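Local coordinates for protein cysteine S-methyltransferase NleE (Escherichia coli O157:H7, PDB 4R29) that probably methylates a zinc-finger cysteine of the host proteins TAB2 and TAB3, using S-adenosylmethionine as methyl donor, and so blocks NF-kappa-B activation, at residues 85-90 and 104-109; 146-151 and 159-164; 37-40 and 46-49. The protein carries 1 engineered substitution. All coordinates share one frame; numbering follows the deposited sequence.

Contact 1 of 3, residues 85-90 and 104-109; sequences EPISRN and SGKRPM. With SAM (S-adenosylmethionine), chain E.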
# COMPACT_ATOMS: atom_id res chain seq x y z
N GLU A 85 -19.70 0.48 5.24
CA GLU A 85 -19.66 0.59 6.69
C GLU A 85 -18.21 0.52 7.16
O GLU A 85 -17.39 -0.17 6.55
CB GLU A 85 -20.41 -0.59 7.33
CG GLU A 85 -21.92 -0.54 7.23
CD GLU A 85 -22.55 -1.85 7.67
OE1 GLU A 85 -21.86 -2.66 8.33
OE2 GLU A 85 -23.74 -2.07 7.34
N PRO A 86 -17.89 1.21 8.27
CA PRO A 86 -16.55 1.17 8.86
C PRO A 86 -16.10 -0.25 9.21
O PRO A 86 -16.88 -1.06 9.72
CB PRO A 86 -16.73 1.97 10.16
CG PRO A 86 -17.82 2.90 9.88
CD PRO A 86 -18.77 2.16 8.96
N ILE A 87 -14.83 -0.52 8.95
CA ILE A 87 -14.23 -1.77 9.33
C ILE A 87 -13.48 -1.50 10.62
O ILE A 87 -13.23 -0.34 10.98
CB ILE A 87 -13.18 -2.25 8.29
CG1 ILE A 87 -12.10 -1.18 8.11
CG2 ILE A 87 -13.85 -2.56 6.97
CD1 ILE A 87 -10.77 -1.69 7.54
N SER A 88 -13.11 -2.57 11.30
CA SER A 88 -12.14 -2.45 12.37
C SER A 88 -10.74 -2.38 11.77
O SER A 88 -10.39 -3.14 10.85
CB SER A 88 -12.21 -3.64 13.33
OG SER A 88 -11.01 -3.73 14.07
N ARG A 89 -9.96 -1.45 12.32
CA ARG A 89 -8.53 -1.33 12.07
C ARG A 89 -7.83 -2.69 12.09
O ARG A 89 -6.85 -2.91 11.35
CB ARG A 89 -7.93 -0.40 13.13
CG ARG A 89 -6.52 -0.77 13.57
CD ARG A 89 -5.55 -0.39 12.47
NE ARG A 89 -4.19 -0.85 12.73
CZ ARG A 89 -3.21 -0.78 11.84
NH1 ARG A 89 -3.47 -0.29 10.63
NH2 ARG A 89 -2.00 -1.22 12.14
N ASN A 90 -8.32 -3.59 12.93
CA ASN A 90 -7.76 -4.94 13.04
C ASN A 90 -7.84 -5.78 11.77
O ASN A 90 -6.97 -6.61 11.54
CB ASN A 90 -8.39 -5.70 14.21
CG ASN A 90 -8.05 -5.07 15.55
OD1 ASN A 90 -6.94 -4.55 15.74
ND2 ASN A 90 -9.01 -5.07 16.47
N SER A 104 -12.75 -7.47 -1.30
CA SER A 104 -14.02 -8.04 -0.87
C SER A 104 -15.10 -6.96 -0.83
O SER A 104 -16.24 -7.23 -0.46
CB SER A 104 -13.87 -8.68 0.51
OG SER A 104 -13.62 -7.69 1.50
N GLY A 105 -14.73 -5.73 -1.15
CA GLY A 105 -15.68 -4.63 -1.20
C GLY A 105 -16.08 -4.00 0.14
O GLY A 105 -17.02 -3.21 0.19
N LYS A 106 -15.38 -4.34 1.22
CA LYS A 106 -15.71 -3.77 2.53
C LYS A 106 -15.43 -2.27 2.59
O LYS A 106 -16.10 -1.54 3.33
CB LYS A 106 -14.90 -4.43 3.64
CG LYS A 106 -15.39 -5.79 4.07
CD LYS A 106 -14.73 -6.14 5.40
CE LYS A 106 -14.88 -7.59 5.69
NZ LYS A 106 -14.50 -8.36 4.46
N ARG A 107 -14.43 -1.81 1.85
CA ARG A 107 -14.07 -0.40 1.85
C ARG A 107 -13.45 -0.03 0.50
O ARG A 107 -13.02 -0.90 -0.25
CB ARG A 107 -13.11 -0.07 3.01
CG ARG A 107 -11.79 -0.83 2.98
CD ARG A 107 -10.82 -0.38 4.09
NE ARG A 107 -9.54 -1.06 3.95
CZ ARG A 107 -8.37 -0.61 4.43
NH1 ARG A 107 -8.31 0.55 5.11
NH2 ARG A 107 -7.28 -1.32 4.24
N PRO A 108 -13.40 1.27 0.20
CA PRO A 108 -12.91 1.72 -1.11
C PRO A 108 -11.37 1.80 -1.27
O PRO A 108 -10.90 1.77 -2.40
CB PRO A 108 -13.56 3.10 -1.27
CG PRO A 108 -13.73 3.59 0.13
CD PRO A 108 -14.09 2.36 0.93
N MET A 109 -10.61 1.94 -0.20
CA MET A 109 -9.14 1.90 -0.33
C MET A 109 -8.36 1.47 0.91
O MET A 109 -8.87 1.48 2.04
CB MET A 109 -8.54 3.15 -1.00
CG MET A 109 -8.08 4.26 -0.13
SD MET A 109 -6.54 4.14 0.84
CE MET A 109 -6.97 5.51 1.91
N SAM E . -2.60 -1.03 6.03
CA SAM E . -3.49 -0.01 6.59
C SAM E . -4.80 0.08 5.82
O SAM E . -5.79 0.57 6.37
OXT SAM E . -4.87 -0.32 4.65
CB SAM E . -2.85 1.38 6.60
CG SAM E . -1.74 1.56 7.63
SD SAM E . -1.37 3.31 7.99
CE SAM E . -0.09 2.97 9.23
C5' SAM E . -2.73 3.67 9.13
C4' SAM E . -2.68 5.14 9.56
O4' SAM E . -3.96 5.56 10.01
C3' SAM E . -1.70 5.37 10.71
O3' SAM E . -0.42 5.75 10.24
C2' SAM E . -2.36 6.47 11.51
O2' SAM E . -1.83 7.67 11.04
C1' SAM E . -3.84 6.42 11.12
N9 SAM E . -4.71 5.83 12.16
C8 SAM E . -5.83 6.42 12.68
N7 SAM E . -6.40 5.58 13.57
C5 SAM E . -5.65 4.45 13.61
C6 SAM E . -5.78 3.28 14.35
N6 SAM E . -6.79 3.13 15.20
N1 SAM E . -4.85 2.28 14.19
C2 SAM E . -3.81 2.44 13.29
N3 SAM E . -3.68 3.61 12.56
C4 SAM E . -4.59 4.60 12.72
O HOH W 1 -15.70 0.99 4.76
O HOH W 2 -19.13 -2.29 4.30

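Contact 2 of 3, residues 146-151 and 159-164; sequences IVVVYR and QRANRF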
# COMPACT_ATOMS: atom_id res chain seq x y z
N ILE A 146 5.43 1.83 -1.41
CA ILE A 146 4.06 1.96 -0.92
C ILE A 146 3.07 1.54 -2.02
O ILE A 146 3.23 1.92 -3.18
CB ILE A 146 3.74 3.42 -0.52
CG1 ILE A 146 4.79 3.96 0.45
CG2 ILE A 146 2.33 3.54 0.06
CD1 ILE A 146 4.71 3.34 1.78
N VAL A 147 2.06 0.77 -1.64
CA VAL A 147 0.96 0.45 -2.54
C VAL A 147 -0.36 0.96 -2.00
O VAL A 147 -0.79 0.59 -0.90
CB VAL A 147 0.85 -1.07 -2.79
CG1 VAL A 147 -0.19 -1.35 -3.88
CG2 VAL A 147 2.22 -1.66 -3.14
N VAL A 148 -1.01 1.82 -2.78
CA VAL A 148 -2.34 2.29 -2.45
C VAL A 148 -3.34 1.58 -3.37
O VAL A 148 -3.38 1.83 -4.58
CB VAL A 148 -2.46 3.83 -2.64
CG1 VAL A 148 -3.85 4.33 -2.24
CG2 VAL A 148 -1.39 4.57 -1.83
N VAL A 149 -4.14 0.69 -2.78
CA VAL A 149 -5.10 -0.10 -3.54
C VAL A 149 -6.53 0.44 -3.34
O VAL A 149 -6.94 0.71 -2.21
CB VAL A 149 -4.99 -1.62 -3.16
CG1 VAL A 149 -5.17 -1.81 -1.65
CG2 VAL A 149 -5.98 -2.49 -3.96
N TYR A 150 -7.26 0.62 -4.44
CA TYR A 150 -8.61 1.20 -4.37
C TYR A 150 -9.61 0.60 -5.38
O TYR A 150 -9.22 0.02 -6.40
CB TYR A 150 -8.56 2.73 -4.51
CG TYR A 150 -8.01 3.25 -5.84
CD1 TYR A 150 -6.63 3.37 -6.04
CD2 TYR A 150 -8.87 3.64 -6.87
CE1 TYR A 150 -6.12 3.87 -7.23
CE2 TYR A 150 -8.38 4.13 -8.08
CZ TYR A 150 -6.99 4.24 -8.26
OH TYR A 150 -6.49 4.71 -9.45
N ARG A 151 -10.90 0.74 -5.06
CA ARG A 151 -11.98 0.34 -5.96
C ARG A 151 -12.16 1.40 -7.02
O ARG A 151 -12.47 2.56 -6.71
CB ARG A 151 -13.32 0.20 -5.21
CG ARG A 151 -13.32 -0.73 -4.00
CD ARG A 151 -13.15 -2.18 -4.38
NE ARG A 151 -14.11 -2.64 -5.39
CZ ARG A 151 -14.50 -3.90 -5.53
NH1 ARG A 151 -14.04 -4.85 -4.71
NH2 ARG A 151 -15.36 -4.22 -6.50
N GLN A 159 -10.64 8.99 -5.15
CA GLN A 159 -10.66 10.16 -4.29
C GLN A 159 -9.89 9.89 -3.01
O GLN A 159 -9.01 10.67 -2.63
CB GLN A 159 -12.10 10.60 -3.98
CG GLN A 159 -12.80 11.27 -5.17
CD GLN A 159 -14.31 11.46 -4.98
OE1 GLN A 159 -14.83 11.43 -3.86
NE2 GLN A 159 -15.02 11.66 -6.09
N ARG A 160 -10.20 8.77 -2.34
CA ARG A 160 -9.49 8.42 -1.12
C ARG A 160 -8.03 8.12 -1.38
O ARG A 160 -7.18 8.49 -0.58
CB ARG A 160 -10.17 7.27 -0.37
CG ARG A 160 -11.43 7.73 0.32
CD ARG A 160 -12.01 6.72 1.26
NE ARG A 160 -13.19 7.28 1.89
CZ ARG A 160 -13.76 6.78 2.98
NH1 ARG A 160 -13.26 5.70 3.58
NH2 ARG A 160 -14.84 7.38 3.48
N ALA A 161 -7.74 7.47 -2.51
CA ALA A 161 -6.35 7.15 -2.79
C ALA A 161 -5.58 8.45 -2.95
O ALA A 161 -4.48 8.59 -2.43
CB ALA A 161 -6.23 6.30 -4.03
N ASN A 162 -6.17 9.39 -3.68
CA ASN A 162 -5.54 10.69 -3.87
C ASN A 162 -5.39 11.43 -2.54
O ASN A 162 -4.33 11.98 -2.25
CB ASN A 162 -6.34 11.53 -4.87
CG ASN A 162 -6.08 11.14 -6.31
OD1 ASN A 162 -5.00 10.62 -6.64
ND2 ASN A 162 -7.05 11.37 -7.17
N ARG A 163 -6.45 11.43 -1.74
CA ARG A 163 -6.43 12.07 -0.45
C ARG A 163 -5.35 11.47 0.46
O ARG A 163 -4.69 12.17 1.23
CB ARG A 163 -7.80 11.98 0.20
CG ARG A 163 -7.91 12.68 1.56
CD ARG A 163 -7.87 14.17 1.34
NE ARG A 163 -8.10 14.93 2.57
CZ ARG A 163 -7.56 16.13 2.80
NH1 ARG A 163 -6.75 16.68 1.91
NH2 ARG A 163 -7.81 16.76 3.94
N PHE A 164 -5.14 10.17 0.36
CA PHE A 164 -4.07 9.56 1.12
C PHE A 164 -2.71 10.12 0.73
O PHE A 164 -1.89 10.42 1.58
CB PHE A 164 -4.07 8.04 0.95
CG PHE A 164 -2.81 7.39 1.44
CD1 PHE A 164 -2.61 7.16 2.79
CD2 PHE A 164 -1.80 7.04 0.55
CE1 PHE A 164 -1.44 6.57 3.25
CE2 PHE A 164 -0.63 6.44 1.00
CZ PHE A 164 -0.45 6.21 2.36

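Contact 3 of 3, residues 37-40 and 46-49; sequences ESPN and YISG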
# COMPACT_ATOMS: atom_id res chain seq x y z
N GLU A 37 19.96 -1.61 -12.38
CA GLU A 37 20.46 -2.12 -11.12
C GLU A 37 20.23 -3.62 -11.03
O GLU A 37 19.44 -4.18 -11.79
CB GLU A 37 19.77 -1.40 -9.96
CG GLU A 37 19.95 0.12 -9.98
CD GLU A 37 21.36 0.54 -9.59
OE1 GLU A 37 22.17 -0.34 -9.20
OE2 GLU A 37 21.67 1.75 -9.68
N SER A 38 20.92 -4.27 -10.12
CA SER A 38 20.72 -5.70 -9.91
C SER A 38 19.68 -5.93 -8.82
O SER A 38 19.45 -5.07 -7.97
CB SER A 38 22.04 -6.37 -9.52
OG SER A 38 22.47 -5.92 -8.25
N PRO A 39 19.04 -7.11 -8.86
CA PRO A 39 18.05 -7.53 -7.86
C PRO A 39 18.57 -7.38 -6.44
O PRO A 39 19.61 -7.95 -6.12
CB PRO A 39 17.87 -9.02 -8.17
CG PRO A 39 18.14 -9.12 -9.65
CD PRO A 39 19.20 -8.09 -9.94
N ASN A 40 17.86 -6.64 -5.59
CA ASN A 40 18.19 -6.64 -4.18
C ASN A 40 17.77 -7.95 -3.52
O ASN A 40 17.18 -8.83 -4.16
CB ASN A 40 17.60 -5.44 -3.45
CG ASN A 40 16.08 -5.43 -3.45
OD1 ASN A 40 15.42 -6.46 -3.27
ND2 ASN A 40 15.51 -4.25 -3.65
N TYR A 46 12.19 -13.89 -5.63
CA TYR A 46 11.28 -14.09 -6.76
C TYR A 46 11.94 -14.13 -8.12
O TYR A 46 11.33 -14.59 -9.09
CB TYR A 46 10.18 -13.01 -6.78
CG TYR A 46 9.58 -12.75 -5.43
CD1 TYR A 46 8.79 -13.70 -4.80
CD2 TYR A 46 9.83 -11.56 -4.76
CE1 TYR A 46 8.26 -13.47 -3.55
CE2 TYR A 46 9.30 -11.32 -3.51
CZ TYR A 46 8.52 -12.28 -2.92
OH TYR A 46 7.99 -12.04 -1.67
N ILE A 47 13.17 -13.64 -8.21
CA ILE A 47 13.87 -13.61 -9.50
C ILE A 47 15.34 -14.00 -9.38
O ILE A 47 15.87 -14.16 -8.28
CB ILE A 47 13.76 -12.24 -10.18
CG1 ILE A 47 14.57 -11.20 -9.40
CG2 ILE A 47 12.30 -11.83 -10.29
CD1 ILE A 47 14.57 -9.82 -10.04
N SER A 48 15.99 -14.13 -10.53
CA SER A 48 17.39 -14.49 -10.60
C SER A 48 18.00 -14.01 -11.91
O SER A 48 17.84 -14.63 -12.96
CB SER A 48 17.55 -16.01 -10.46
OG SER A 48 16.64 -16.68 -11.29
N GLY A 49 18.69 -12.88 -11.84
CA GLY A 49 19.37 -12.31 -12.98
C GLY A 49 20.51 -11.44 -12.51
O GLY A 49 20.68 -11.23 -11.30

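Contact 1 of 3, residues 85-90 and 104-109
A chi1 of 60° tucks CG of Arg107 in over its main chain, the rest running extended to NE, while Ile87, with a similar chi1 of 57°, brings CD1 over one face of the Arg107 guanidinium. Ile87 CD1 lies 3.7 Å from Arg107 CD, and Ile87 CG2 meets the base of the Lys106 chain, 4.0 Å from Lys106 CB, before the amine turns off to a weak bond with Ser104 OG. Between the backbones sits water: one molecule donates to Glu85 O and Lys106 O, a second accepts from Glu85 N and donates to Lys106 O. Beyond Ile87 the guanidinium grips the carboxylate of S-adenosylmethionine with two bonds, Arg107 NH1 to SAM O at 2.8 Å and Arg107 NH2 to SAM OXT at 2.6 Å, with SAM C in its plane. Thr101 OG1, Phe202 O and Ser98 O bond to NE, NH1 and NH2, fixing its rotation. At the ligand's other end Arg89 passes the adenine, its CD 3.3 Å from SAM N1 and its guanidinium over SAM C2. With Ile87 CD1 on one face and Met109 O on the other, the Arg107 guanidinium is held in place, and the apolar cover probably strengthens its pairing with the carboxylate.

Contact 2 of 3, residues 146-151 and 159-164
Ala161 and Phe164 of helix 155-181 pack on Val148 and its strand neighbours, a helix laid against one face of the antiparallel three-stranded sheet in this Rossmann-like methyltransferase fold. Strand 145-151 is the middle strand, between 109-114 and 131-137, and the chain turns back from it into the helix, so the two segments run nearly antiparallel at 157° with their axes 8.4 Å apart at closest approach.

Along the helix, Arg160 touches Pro108, in the loop that leads into strand 109-114. Ala161 comes next and turns its methyl to the sheet. Its CB rests 3.6 Å from Val148 CG1 and also 3.6 Å from Tyr150 CD1, filling the angle between the valine branch and the tyrosine ring. The small residue lets the helix backbone come close here, with the CA atoms of Val148 and Ala161 6.3 Å apart. One turn after Arg160, Phe164 returns to the sheet with its CG anti to the backbone N (chi1 166°), which brings the ring obliquely up to Val148 and Ile146. Gln111, an S-adenosylmethionine-binding residue, touches this ring, as do Met198 and Ile201 of helix 186-201. The valine uses both branches, one for the alanine and one for the phenylalanine, and the same CD2-CE2 side of the ring meets both strand residues: Val148 CG2 lies 3.5 Å from Phe164 CD2, and Phe164 CE2 is 4.2 Å from Ile146 CG2.

Contact 3 of 3, residues 37-40 and 46-49
Pro39 lays one corner of its ring against the end of Ile47, the two side chains meeting at about a right angle. The closest pair is Pro39 CG and Ile47 CD1, 3.7 Å apart, and Pro39 CB follows at 3.9 Å from the same methyl. Ile47 reaches the ring with its longer branch: a chi1 of 69° folds CG1 back above the backbone, and the extended chi2 (178°) carries CD1 out to the proline. Gly49 completes the contact through its backbone, for its carbonyl oxygen lies near the ring, with Gly49 O 3.7 Å from both Pro39 CG and Pro39 CD. No hydrogen bond joins the two segments, so the pairing rests on van der Waals contact alone, and both Pro39 and Ile47 are buried. Just after the proline, Asn40 OD1 accepts a hydrogen bond from Asp43 N, in the chain between the two segments. Gly49 opens the region 49-52 that, by similarity, interacts with TAB2, TAB3 and ZRANB3. The contact thus packs the loop after helix 22-26 against the side chain of Ile47 and the backbone of Gly49, in a small antiparallel pair of strands, 47-48 and 56-57, where Ile47 also touches Leu57 and helix 59-76 follows directly.

How the contacts relate
The contacts follow one another along the chain without interleaving: contact 3 closes first, then contact 1, then contact 2. Contacts 1 and 2 are neighbours, their centres 13 Å apart. Residues 104-109 run straight into strand 109-114, which pairs with strand 145-151 of contact 2, and Pro108 O probably accepts a hydrogen bond from Arg151 N while Met109 packs on Tyr150. The methionine end of the cofactor is therefore held beside the sheet and helix core. Contact 3 lies about 35 Å from contact 1 and about 28 Å from contact 2, centre to centre, placing the probable host-protein region and the cofactor-binding loops on opposite sides of the chain's centre.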